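Local coordinates for hypothetical protein PurS (PDB 2DGB) that belongs to the PurS family of small alpha/beta proteins and forms a two-chain assembly whose beta-sheets join across the subunit interface, at residues 5-10 and 76-81; 22-27 and 38-43; 11-16 and 72-77. All blocks are in the same frame, centred on the assembly; numbering follows the deposited sequence.

Contact 1 of 3, residues 5-10 and 76-81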
# COMPACT_ATOMS: atom_id res chain seq x y z
N GLN A 5 2.32 -11.65 -9.57
CA GLN A 5 1.85 -10.33 -9.17
C GLN A 5 2.41 -10.08 -7.79
O GLN A 5 2.21 -10.86 -6.86
CB GLN A 5 0.32 -10.25 -9.12
CG GLN A 5 -0.16 -8.84 -8.78
CD GLN A 5 -1.65 -8.76 -8.53
OE1 GLN A 5 -2.46 -9.21 -9.34
NE2 GLN A 5 -2.03 -8.18 -7.39
N ALA A 6 3.15 -8.98 -7.67
CA ALA A 6 3.76 -8.61 -6.41
C ALA A 6 3.05 -7.39 -5.84
O ALA A 6 2.72 -6.46 -6.57
CB ALA A 6 5.24 -8.31 -6.62
N THR A 7 2.80 -7.42 -4.54
CA THR A 7 2.17 -6.30 -3.85
C THR A 7 3.29 -5.63 -3.06
O THR A 7 3.71 -6.12 -2.00
CB THR A 7 1.07 -6.76 -2.88
OG1 THR A 7 0.05 -7.45 -3.61
CG2 THR A 7 0.44 -5.54 -2.19
N LEU A 8 3.79 -4.52 -3.59
CA LEU A 8 4.88 -3.78 -2.96
C LEU A 8 4.43 -2.51 -2.27
O LEU A 8 3.77 -1.66 -2.88
CB LEU A 8 5.94 -3.41 -4.00
CG LEU A 8 6.99 -4.44 -4.41
CD1 LEU A 8 7.55 -4.08 -5.77
CD2 LEU A 8 8.11 -4.49 -3.37
N LEU A 9 4.79 -2.38 -1.01
CA LEU A 9 4.45 -1.18 -0.25
C LEU A 9 5.71 -0.32 -0.21
O LEU A 9 6.80 -0.83 0.05
CB LEU A 9 4.03 -1.55 1.17
CG LEU A 9 2.84 -2.49 1.33
CD1 LEU A 9 2.56 -2.68 2.81
CD2 LEU A 9 1.62 -1.92 0.62
N ILE A 10 5.57 0.97 -0.49
CA ILE A 10 6.70 1.89 -0.44
C ILE A 10 6.28 3.00 0.50
O ILE A 10 5.40 3.81 0.19
CB ILE A 10 7.04 2.44 -1.85
CG1 ILE A 10 7.49 1.28 -2.76
CG2 ILE A 10 8.14 3.47 -1.75
CD1 ILE A 10 7.81 1.68 -4.20
N ALA A 76 8.50 -2.94 1.10
CA ALA A 76 8.17 -4.21 1.73
C ALA A 76 7.34 -5.02 0.75
O ALA A 76 6.34 -4.53 0.21
CB ALA A 76 7.39 -3.97 3.01
N LEU A 77 7.75 -6.26 0.51
CA LEU A 77 7.00 -7.14 -0.38
C LEU A 77 5.88 -7.72 0.47
O LEU A 77 6.09 -8.69 1.20
CB LEU A 77 7.90 -8.25 -0.93
CG LEU A 77 7.26 -9.21 -1.95
CD1 LEU A 77 6.57 -8.43 -3.06
CD2 LEU A 77 8.34 -10.13 -2.51
N GLU A 78 4.71 -7.11 0.39
CA GLU A 78 3.55 -7.53 1.18
C GLU A 78 2.97 -8.88 0.76
O GLU A 78 2.47 -9.63 1.60
CB GLU A 78 2.48 -6.45 1.11
CG GLU A 78 1.26 -6.70 1.97
CD GLU A 78 1.58 -6.74 3.45
OE1 GLU A 78 2.57 -6.09 3.86
OE2 GLU A 78 0.83 -7.41 4.20
N ALA A 79 3.02 -9.18 -0.53
CA ALA A 79 2.49 -10.44 -1.05
C ALA A 79 3.08 -10.74 -2.42
O ALA A 79 3.60 -9.84 -3.09
CB ALA A 79 0.97 -10.39 -1.13
N LEU A 80 2.98 -12.00 -2.84
CA LEU A 80 3.49 -12.43 -4.14
C LEU A 80 2.76 -13.71 -4.53
O LEU A 80 2.76 -14.69 -3.79
CB LEU A 80 4.99 -12.69 -4.07
CG LEU A 80 5.66 -13.18 -5.36
CD1 LEU A 80 5.69 -12.04 -6.38
CD2 LEU A 80 7.06 -13.66 -5.07
N LYS A 81 2.13 -13.69 -5.70
CA LYS A 81 1.40 -14.86 -6.15
C LYS A 81 1.60 -15.12 -7.63
O LYS A 81 1.80 -14.19 -8.41
CB LYS A 81 -0.09 -14.71 -5.87
CG LYS A 81 -0.69 -13.42 -6.38
CD LYS A 81 -2.19 -13.36 -6.11
CE LYS A 81 -2.94 -14.40 -6.92
NZ LYS A 81 -4.42 -14.29 -6.76

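Contact 2 of 3, residues 22-27 and 38-43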
# COMPACT_ATOMS: atom_id res chain seq x y z
N ARG A 22 -0.45 13.60 8.39
CA ARG A 22 -0.84 14.51 9.46
C ARG A 22 -2.19 15.14 9.14
O ARG A 22 -3.03 15.30 10.03
CB ARG A 22 0.24 15.57 9.66
CG ARG A 22 1.48 15.01 10.36
CD ARG A 22 2.72 15.86 10.12
NE ARG A 22 3.86 15.36 10.88
CZ ARG A 22 4.20 15.76 12.10
NH1 ARG A 22 5.25 15.24 12.71
NH2 ARG A 22 3.48 16.70 12.71
N ALA A 23 -2.41 15.48 7.88
CA ALA A 23 -3.67 16.08 7.46
C ALA A 23 -4.82 15.08 7.67
O ALA A 23 -5.91 15.46 8.10
CB ALA A 23 -3.61 16.50 5.99
N VAL A 24 -4.56 13.81 7.38
CA VAL A 24 -5.59 12.78 7.55
C VAL A 24 -5.95 12.57 9.03
O VAL A 24 -7.12 12.41 9.37
CB VAL A 24 -5.13 11.42 6.94
CG1 VAL A 24 -6.15 10.34 7.24
CG2 VAL A 24 -4.96 11.55 5.42
N GLU A 25 -4.94 12.57 9.90
CA GLU A 25 -5.20 12.39 11.32
C GLU A 25 -6.17 13.47 11.76
O GLU A 25 -7.16 13.20 12.45
CB GLU A 25 -3.90 12.53 12.13
CG GLU A 25 -2.77 11.64 11.66
CD GLU A 25 -1.45 11.97 12.34
OE1 GLU A 25 -1.28 13.12 12.80
OE2 GLU A 25 -0.57 11.09 12.38
N GLY A 26 -5.89 14.70 11.34
CA GLY A 26 -6.73 15.82 11.69
C GLY A 26 -8.16 15.64 11.24
O GLY A 26 -9.09 15.84 12.02
N VAL A 27 -8.35 15.28 9.98
CA VAL A 27 -9.70 15.10 9.45
C VAL A 27 -10.42 13.93 10.10
O VAL A 27 -11.63 14.01 10.36
CB VAL A 27 -9.67 14.91 7.92
CG1 VAL A 27 -11.03 14.45 7.43
CG2 VAL A 27 -9.29 16.23 7.26
N VAL A 38 -1.20 8.38 11.42
CA VAL A 38 -1.49 7.96 10.06
C VAL A 38 -0.24 8.17 9.20
O VAL A 38 0.32 9.27 9.19
CB VAL A 38 -2.64 8.79 9.45
CG1 VAL A 38 -2.93 8.32 8.02
CG2 VAL A 38 -3.90 8.67 10.31
N ARG A 39 0.22 7.13 8.52
CA ARG A 39 1.38 7.26 7.64
C ARG A 39 0.85 6.87 6.27
O ARG A 39 0.28 5.79 6.10
CB ARG A 39 2.51 6.30 8.05
CG ARG A 39 3.14 6.61 9.39
CD ARG A 39 3.85 7.96 9.39
NE ARG A 39 5.14 7.93 8.69
CZ ARG A 39 6.02 8.92 8.70
NH1 ARG A 39 5.75 10.04 9.37
NH2 ARG A 39 7.18 8.80 8.06
N VAL A 40 1.00 7.77 5.30
CA VAL A 40 0.50 7.53 3.95
C VAL A 40 1.61 7.14 3.00
O VAL A 40 2.62 7.84 2.87
CB VAL A 40 -0.22 8.78 3.39
CG1 VAL A 40 -0.70 8.53 1.97
CG2 VAL A 40 -1.41 9.14 4.28
N GLY A 41 1.43 5.99 2.36
CA GLY A 41 2.41 5.50 1.42
C GLY A 41 1.74 5.11 0.13
O GLY A 41 0.57 5.44 -0.11
N LYS A 42 2.47 4.41 -0.72
CA LYS A 42 1.92 3.97 -1.99
C LYS A 42 2.01 2.46 -2.08
O LYS A 42 2.92 1.84 -1.53
CB LYS A 42 2.70 4.61 -3.14
CG LYS A 42 4.07 4.00 -3.36
CD LYS A 42 4.94 4.84 -4.31
CE LYS A 42 5.48 6.09 -3.62
NZ LYS A 42 6.57 6.74 -4.41
N VAL A 43 1.03 1.86 -2.74
CA VAL A 43 1.05 0.41 -2.94
C VAL A 43 1.11 0.20 -4.45
O VAL A 43 0.39 0.87 -5.21
CB VAL A 43 -0.22 -0.30 -2.36
CG1 VAL A 43 -1.50 0.26 -2.98
CG2 VAL A 43 -0.12 -1.81 -2.62

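Contact 3 of 3, residues 11-16 and 72-77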
# COMPACT_ATOMS: atom_id res chain seq x y z
N GLU A 11 6.89 3.02 1.68
CA GLU A 11 6.52 4.00 2.67
C GLU A 11 7.73 4.81 3.14
O GLU A 11 8.87 4.42 2.92
CB GLU A 11 5.86 3.29 3.86
CG GLU A 11 4.91 2.16 3.44
CD GLU A 11 4.19 1.51 4.61
OE1 GLU A 11 4.79 1.37 5.69
OE2 GLU A 11 3.01 1.11 4.43
N LEU A 12 7.44 5.93 3.78
CA LEU A 12 8.46 6.82 4.30
C LEU A 12 9.10 6.22 5.54
O LEU A 12 8.42 5.58 6.34
CB LEU A 12 7.82 8.16 4.68
CG LEU A 12 7.05 8.86 3.57
CD1 LEU A 12 6.29 10.04 4.14
CD2 LEU A 12 8.02 9.30 2.49
N LYS A 13 10.40 6.41 5.71
CA LYS A 13 11.07 5.89 6.90
C LYS A 13 10.55 6.70 8.08
O LYS A 13 10.14 7.85 7.92
CB LYS A 13 12.59 6.06 6.78
CG LYS A 13 13.24 5.11 5.79
CD LYS A 13 14.77 5.22 5.83
CE LYS A 13 15.42 4.30 4.81
NZ LYS A 13 16.90 4.41 4.82
N LYS A 14 10.56 6.10 9.27
CA LYS A 14 10.08 6.83 10.43
C LYS A 14 11.06 7.98 10.64
O LYS A 14 12.27 7.83 10.43
CB LYS A 14 10.04 5.93 11.66
CG LYS A 14 11.40 5.57 12.23
CD LYS A 14 11.25 4.85 13.57
CE LYS A 14 12.59 4.74 14.28
NZ LYS A 14 13.22 6.08 14.42
N GLY A 15 10.54 9.13 11.05
CA GLY A 15 11.40 10.28 11.24
C GLY A 15 11.19 11.26 10.10
O GLY A 15 11.38 12.46 10.25
N ILE A 16 10.80 10.73 8.93
CA ILE A 16 10.53 11.59 7.78
C ILE A 16 9.16 12.23 7.99
O ILE A 16 8.21 11.55 8.37
CB ILE A 16 10.49 10.78 6.45
CG1 ILE A 16 11.84 10.09 6.21
CG2 ILE A 16 10.16 11.70 5.29
CD1 ILE A 16 13.03 11.04 6.05
N MSE A 72 15.13 7.99 2.09
CA MSE A 72 13.89 8.39 2.73
C MSE A 72 12.72 7.43 2.77
O MSE A 72 11.72 7.71 3.43
CB MSE A 72 13.42 9.70 2.12
CG MSE A 72 14.34 10.85 2.42
SE MSE A 72 13.73 12.41 1.50
CE MSE A 72 12.00 12.60 2.35
N GLU A 73 12.82 6.32 2.06
CA GLU A 73 11.74 5.35 2.03
C GLU A 73 12.27 3.94 2.26
O GLU A 73 13.47 3.69 2.20
CB GLU A 73 11.03 5.37 0.68
CG GLU A 73 10.40 6.69 0.30
CD GLU A 73 9.77 6.63 -1.07
OE1 GLU A 73 10.47 6.25 -2.03
OE2 GLU A 73 8.58 6.97 -1.20
N VAL A 74 11.34 3.03 2.51
CA VAL A 74 11.64 1.62 2.71
C VAL A 74 10.54 0.89 1.94
O VAL A 74 9.42 1.39 1.84
CB VAL A 74 11.56 1.21 4.20
CG1 VAL A 74 12.67 1.89 4.99
CG2 VAL A 74 10.20 1.58 4.76
N TYR A 75 10.87 -0.26 1.37
CA TYR A 75 9.87 -1.02 0.64
C TYR A 75 9.64 -2.32 1.36
O TYR A 75 10.48 -2.76 2.15
CB TYR A 75 10.34 -1.29 -0.80
CG TYR A 75 11.56 -2.18 -0.91
CD1 TYR A 75 11.45 -3.57 -0.96
CD2 TYR A 75 12.84 -1.62 -0.97
CE1 TYR A 75 12.59 -4.39 -1.07
CE2 TYR A 75 13.97 -2.42 -1.08
CZ TYR A 75 13.85 -3.80 -1.13
OH TYR A 75 14.99 -4.57 -1.26
N ALA A 76 8.50 -2.94 1.10
CA ALA A 76 8.17 -4.21 1.73
C ALA A 76 7.34 -5.02 0.75
O ALA A 76 6.34 -4.53 0.21
CB ALA A 76 7.39 -3.97 3.01
N LEU A 77 7.75 -6.26 0.51
CA LEU A 77 7.00 -7.14 -0.38
C LEU A 77 5.88 -7.72 0.47
O LEU A 77 6.09 -8.69 1.20
CB LEU A 77 7.90 -8.25 -0.93
CG LEU A 77 7.26 -9.21 -1.95
CD1 LEU A 77 6.57 -8.43 -3.06
CD2 LEU A 77 8.34 -10.13 -2.51

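Contact 1 of 3, residues 5-10 and 76-81
A classic beta bulge interrupts the antiparallel pairing of 5-10 with 76-81: Glu78 and Ala79 both face Thr7. Thr7 O accepts a hydrogen bond from Glu78 N at 2.8 Å, nearly along the C=O axis but with the N-H bent to 133°, and Ala79 N reaches that oxygen only weakly, at 3.5 Å. In return, Thr7 N gives an almost straight bond to Ala79 O at 2.9 Å, the donor standing above the carbonyl plane. On either side of the bulge the register is regular, Gln5 with Lys81 and Leu9 with Ala76 each exchanging two backbone bonds. The extra residue belongs to strand 73-83, an outermost strand of this chain's three-stranded antiparallel sheet, which pairs with central strand 3-12. One face carries Ala6, Leu8, Leu77 and Leu80, the two latter reaching helix 53-67. Leu77 has CG anti to the backbone N (chi1 -177°), and its CD1 lies 3.8 Å from Ala6 CB; Leu80 CD1 meets the same Ala6 CB, also at 3.8 Å. Leu8 CG is 4.2 Å from Leu77 CD1, which extends the apolar row. On the other face, Thr7 and Glu78 run side by side, with Thr7 CG2 4.0 Å from Glu78 CB. The Glu78 chain then bends, and OE1 comes within 3.6 Å of Leu9 CD1. Thr7 OG1 and Gln5 NE2 both bond to Glu45 OE1. Leu9 packs on Leu9 of the second subunit, where the two Glu78 carboxylates also come close, a pairing of like charges that may raise their proton affinity.

Contact 2 of 3, residues 22-27 and 38-43
Val24 is the first residue of 22-27 to pack closely on strand segment 38-43, crossing Val38 at about a right angle. Its CG1 touches Val38 CG1 at 3.9 Å, while the other branch, CG2, is 4.4 Å from Val40 CG2, a looser contact. Glu25 follows and combines apolar and polar contact. With CG anti to the carbonyl carbon (chi1 -53°), its methylene lies against Val38, Glu25 CG being 3.5 Å from Val38 CG2. The two side chains pass alongside, running opposite ways, and the extended glutamate brings OE2 to the backbone: Val38 N donates to Glu25 OE2 at 2.9 Å, with 156° at the hydrogen, and OE2 accepts it on its anti lone pair. The axes of segments 22-27 and 38-43 approach to 7.5 Å and cross at 132°; they belong to helix 19-30 and strand 37-49, consecutive elements of the alpha/beta fold. Leu28, one turn beyond Val24, also touches Val38. Val40 is held by its backbone as well, its N bonding to Asp18 OD2 just before the helix. Residues Val38 to Val43 pair antiparallel with a strand of the second subunit, and Val38 and Val40 both pack on Leu44 of that chain.

Contact 3 of 3, residues 11-16 and 72-77
Lys13 and Val74 pack tightly, Lys13 CG lying 3.4 Å from Val74 CG1, closer than usual for two carbons. The lysine is extended beyond CG and runs obliquely over the valine, which brings Lys13 CE within 3.3 Å of Glu73 O; its NZ bonds to Pro70 O just before the segment. Backbone bonds join the same part. Glu11 and Val74 form a hydrogen-bonded antiparallel pair, Glu11 N to Val74 O at 3.0 Å and Val74 N to Glu11 O at 2.9 Å. One step further, Lys13 N reaches Met72 O at 2.9 Å, the donor 40° out of the carbonyl plane. By contrast, Leu12 and Glu73 form a non-hydrogen-bonded pair whose side chains diverge and touch only loosely, Leu12 CD2 coming no nearer than 4.2 Å to Glu73 CG. Past the end of strand 3-12, a type II turn from Lys13 to Ile16, with Gly15 inside it, folds Ile16 back against Met72. Ile16 and the solvent-exposed Met72, modelled as selenomethionine, make an apolar contact at the surface, crossing at about a right angle; the bend at chi3 (62°) sets Met72 CE 3.6 Å from Ile16 CG2, and Met72 CG lies 3.9 Å from Ile16 CD1. Asn69 secures the loop before the strand, its OD1 taking Met72 N and its N bonding to Glu73 OE1. Among the neighbouring elements, Tyr75 packs on Ala65 of helix 53-67, Ile16 O bonds to Arg39 of strand 37-49, and Glu11 packs on Val43 of the second subunit.

How the contacts relate
Contacts 1 and 3 are successive parts of the same antiparallel pairing, strand 3-12 with strand 73-83; their centres lie 14 Å apart and they share Ala76 and Leu77. Both close the chain's first strand onto its last, so contact 2 is nested within the span they enclose. Its centre is 20 Å from contact 1 and 14 Å from contact 3. Strand 37-49 flanks 3-12 on the side opposite 73-83, and the backbone pair Ile10 N to Lys42 O ties contact 2 to contact 1, while Arg39 links it to contact 3. Contact 2 sets helix 19-30 against the strand that continues the sheet into the second subunit.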